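Local coordinates for T-cell surface glycoprotein YE1/48 (Mus musculus, PDB 1QO3), which serves as an inhibitory receptor on natural killer cells that recognises H-2d class I MHC molecules and thereby prevents lysis of the target cell, at residues Trp18-Gly22 against Met23-Tyr27. The protein carries 1 engineered substitution. Residues are numbered along the deposited sequence; the frame is centred on the assembly and turned at random.
Sequences WFCYG and MKCYY
A disulfide joins Cys20 to Cys25, SG to SG at 2.0 Å with the S-S torsion at 97°, across a non-hydrogen-bonded antiparallel pair; matching first torsions, each sulfur anti to its carbonyl carbon, let the two meet. The backbone evidence for pairing lies on either side. Tyr26 N donates to Phe19 O at 2.8 Å, almost straight at 172°, while Phe19 N donates to Tyr26 O at 3.2 Å, longer and more bent. Towards the turn, Tyr21 N donates to Lys24 O at 2.8 Å, and the return bond from Lys24 N is weak. Gly22, with positive phi, and Met23 sit at the corners of a turn close to type II'. The result is a tight two-residue hairpin near the start of the C-type lectin-like domain; strand 124-131 flanks 24-30, and a strand of the second subunit pairs with Cys20 and Tyr21, carrying the sheet across the interface.

Aromatic contacts occupy both faces. On the disulfide side, Trp18 CB lies 3.4 Å from Tyr27 CD2, and the two side chains run alongside each other. On the other side, Phe19 CE1 meets Tyr26 CD1 at 3.4 Å; the planes differ by 26° but are slid apart, with little overlap, and helix 55-64 packs against both residues. One water bridges Tyr26 OH, at 2.6 Å, and Tyr21 O; the same hydroxyl is hydrogen-bonded to Glu57, which, like Asp53, forms a salt bridge with Lys24 NZ.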
ATOM      1  N   TRP C  18     -16.365   3.450 -18.963  1.00 20.16           N
ATOM      2  CA  TRP C  18     -17.376   2.914 -18.065  1.00 17.15           C
ATOM      3  C   TRP C  18     -16.864   1.775 -17.202  1.00 15.83           C
ATOM      4  O   TRP C  18     -15.794   1.225 -17.443  1.00 14.45           O
ATOM      5  CB  TRP C  18     -18.551   2.380 -18.876  1.00 13.80           C
ATOM      6  CG  TRP C  18     -18.160   1.158 -19.675  1.00 14.54           C
ATOM      7  CD1 TRP C  18     -17.513   1.132 -20.882  1.00 12.41           C
ATOM      8  CD2 TRP C  18     -18.342  -0.213 -19.288  1.00 13.92           C
ATOM      9  NE1 TRP C  18     -17.282  -0.170 -21.266  1.00 13.11           N
ATOM     10  CE2 TRP C  18     -17.782  -1.014 -20.309  1.00 13.72           C
ATOM     11  CE3 TRP C  18     -18.925  -0.840 -18.176  1.00 12.89           C
ATOM     12  CZ2 TRP C  18     -17.790  -2.420 -20.253  1.00 13.60           C
ATOM     13  CZ3 TRP C  18     -18.934  -2.239 -18.121  1.00 13.64           C
ATOM     14  CH2 TRP C  18     -18.369  -3.010 -19.157  1.00 13.08           C
ATOM     15  N   PHE C  19     -17.675   1.414 -16.214  1.00 14.40           N
ATOM     16  CA  PHE C  19     -17.387   0.314 -15.305  1.00 13.15           C
ATOM     17  C   PHE C  19     -18.628   0.124 -14.453  1.00 13.48           C
ATOM     18  O   PHE C  19     -19.501   0.995 -14.414  1.00 13.77           O
ATOM     19  CB  PHE C  19     -16.175   0.631 -14.416  1.00 14.55           C
ATOM     20  CG  PHE C  19     -16.424   1.727 -13.402  1.00 14.86           C
ATOM     21  CD1 PHE C  19     -17.163   1.478 -12.245  1.00 13.00           C
ATOM     22  CD2 PHE C  19     -15.910   3.005 -13.604  1.00 14.25           C
ATOM     23  CE1 PHE C  19     -17.383   2.484 -11.307  1.00 13.93           C
ATOM     24  CE2 PHE C  19     -16.129   4.020 -12.668  1.00 13.72           C
ATOM     25  CZ  PHE C  19     -16.867   3.755 -11.516  1.00 12.16           C
ATOM     26  N   CYS C  20     -18.716  -1.018 -13.785  1.00 14.47           N
ATOM     27  CA  CYS C  20     -19.846  -1.308 -12.917  1.00 17.01           C
ATOM     28  C   CYS C  20     -19.310  -1.627 -11.520  1.00 18.08           C
ATOM     29  O   CYS C  20     -18.171  -2.076 -11.362  1.00 19.93           O
ATOM     30  CB  CYS C  20     -20.655  -2.496 -13.456  1.00 18.00           C
ATOM     31  SG  CYS C  20     -21.352  -2.328 -15.143  1.00 20.86           S
ATOM     32  N   TYR C  21     -20.135  -1.370 -10.513  1.00 17.99           N
ATOM     33  CA  TYR C  21     -19.788  -1.620  -9.120  1.00 17.90           C
ATOM     34  C   TYR C  21     -21.114  -1.952  -8.430  1.00 18.71           C
ATOM     35  O   TYR C  21     -22.008  -1.116  -8.358  1.00 18.55           O
ATOM     36  CB  TYR C  21     -19.141  -0.364  -8.507  1.00 16.35           C
ATOM     37  CG  TYR C  21     -18.641  -0.518  -7.079  1.00 15.42           C
ATOM     38  CD1 TYR C  21     -17.624  -1.418  -6.766  1.00 17.41           C
ATOM     39  CD2 TYR C  21     -19.193   0.234  -6.042  1.00 16.01           C
ATOM     40  CE1 TYR C  21     -17.173  -1.565  -5.455  1.00 18.59           C
ATOM     41  CE2 TYR C  21     -18.752   0.094  -4.730  1.00 15.61           C
ATOM     42  CZ  TYR C  21     -17.744  -0.807  -4.442  1.00 18.27           C
ATOM     43  OH  TYR C  21     -17.320  -0.963  -3.139  1.00 20.98           O
ATOM     44  N   GLY C  22     -21.249  -3.184  -7.954  1.00 20.60           N
ATOM     45  CA  GLY C  22     -22.485  -3.583  -7.304  1.00 21.38           C
ATOM     46  C   GLY C  22     -23.635  -3.636  -8.296  1.00 22.18           C
ATOM     47  O   GLY C  22     -23.482  -4.141  -9.409  1.00 21.95           O
ATOM     48  N   MET C  23     -24.790  -3.114  -7.894  1.00 23.01           N
ATOM     49  CA  MET C  23     -25.970  -3.101  -8.761  1.00 25.03           C
ATOM     50  C   MET C  23     -26.035  -1.833  -9.609  1.00 23.52           C
ATOM     51  O   MET C  23     -27.122  -1.354  -9.931  1.00 23.59           O
ATOM     52  CB  MET C  23     -27.251  -3.201  -7.920  1.00 27.94           C
ATOM     53  CG  MET C  23     -27.413  -4.525  -7.192  1.00 33.04           C
ATOM     54  SD  MET C  23     -27.243  -5.909  -8.336  1.00 39.34           S
ATOM     55  CE  MET C  23     -28.849  -5.858  -9.174  1.00 39.55           C
ATOM     56  N   LYS C  24     -24.883  -1.304  -9.998  1.00 20.45           N
ATOM     57  CA  LYS C  24     -24.884  -0.076 -10.767  1.00 18.46           C
ATOM     58  C   LYS C  24     -23.710   0.056 -11.718  1.00 16.00           C
ATOM     59  O   LYS C  24     -22.633  -0.471 -11.461  1.00 17.57           O
ATOM     60  CB  LYS C  24     -24.868   1.087  -9.785  1.00 19.35           C
ATOM     61  CG  LYS C  24     -25.659   2.280 -10.181  1.00 21.19           C
ATOM     62  CD  LYS C  24     -25.923   3.116  -8.933  1.00 21.33           C
ATOM     63  CE  LYS C  24     -26.192   4.556  -9.291  1.00 18.13           C
ATOM     64  NZ  LYS C  24     -26.366   5.339  -8.050  1.00 22.46           N
ATOM     65  N   CYS C  25     -23.923   0.757 -12.822  1.00 13.73           N
ATOM     66  CA  CYS C  25     -22.851   0.986 -13.772  1.00 15.57           C
ATOM     67  C   CYS C  25     -22.732   2.492 -14.017  1.00 15.40           C
ATOM     68  O   CYS C  25     -23.706   3.238 -13.904  1.00 13.00           O
ATOM     69  CB  CYS C  25     -23.099   0.221 -15.071  1.00 17.71           C
ATOM     70  SG  CYS C  25     -23.226  -1.588 -14.841  1.00 20.28           S
ATOM     71  N   TYR C  26     -21.523   2.932 -14.336  1.00 15.42           N
ATOM     72  CA  TYR C  26     -21.259   4.344 -14.537  1.00 15.63           C
ATOM     73  C   TYR C  26     -20.587   4.604 -15.870  1.00 15.33           C
ATOM     74  O   TYR C  26     -19.673   3.877 -16.263  1.00 18.87           O
ATOM     75  CB  TYR C  26     -20.365   4.851 -13.395  1.00 13.68           C
ATOM     76  CG  TYR C  26     -20.835   4.426 -12.013  1.00 14.97           C
ATOM     77  CD1 TYR C  26     -20.759   3.092 -11.603  1.00 13.74           C
ATOM     78  CD2 TYR C  26     -21.378   5.355 -11.121  1.00 13.59           C
ATOM     79  CE1 TYR C  26     -21.210   2.695 -10.343  1.00 13.57           C
ATOM     80  CE2 TYR C  26     -21.834   4.969  -9.857  1.00 14.45           C
ATOM     81  CZ  TYR C  26     -21.750   3.640  -9.477  1.00 14.73           C
ATOM     82  OH  TYR C  26     -22.237   3.258  -8.254  1.00 15.29           O
ATOM     83  N   TYR C  27     -21.033   5.642 -16.566  1.00 14.51           N
ATOM     84  CA  TYR C  27     -20.442   5.981 -17.857  1.00 14.80           C
ATOM     85  C   TYR C  27     -19.949   7.425 -17.821  1.00 15.06           C
ATOM     86  O   TYR C  27     -20.705   8.343 -17.511  1.00 13.34           O
ATOM     87  CB  TYR C  27     -21.469   5.793 -18.980  1.00 15.28           C
ATOM     88  CG  TYR C  27     -22.047   4.395 -19.018  1.00 16.26           C
ATOM     89  CD1 TYR C  27     -23.000   3.994 -18.083  1.00 14.30           C
ATOM     90  CD2 TYR C  27     -21.570   3.441 -19.930  1.00 17.58           C
ATOM     91  CE1 TYR C  27     -23.463   2.681 -18.040  1.00 17.23           C
ATOM     92  CE2 TYR C  27     -22.029   2.110 -19.897  1.00 15.45           C
ATOM     93  CZ  TYR C  27     -22.973   1.741 -18.946  1.00 18.17           C
ATOM     94  OH  TYR C  27     -23.421   0.441 -18.874  1.00 18.67           O
TER
HETATM   95  O   HOH W   1     -22.792   1.153  -6.895  1.00 18.29           O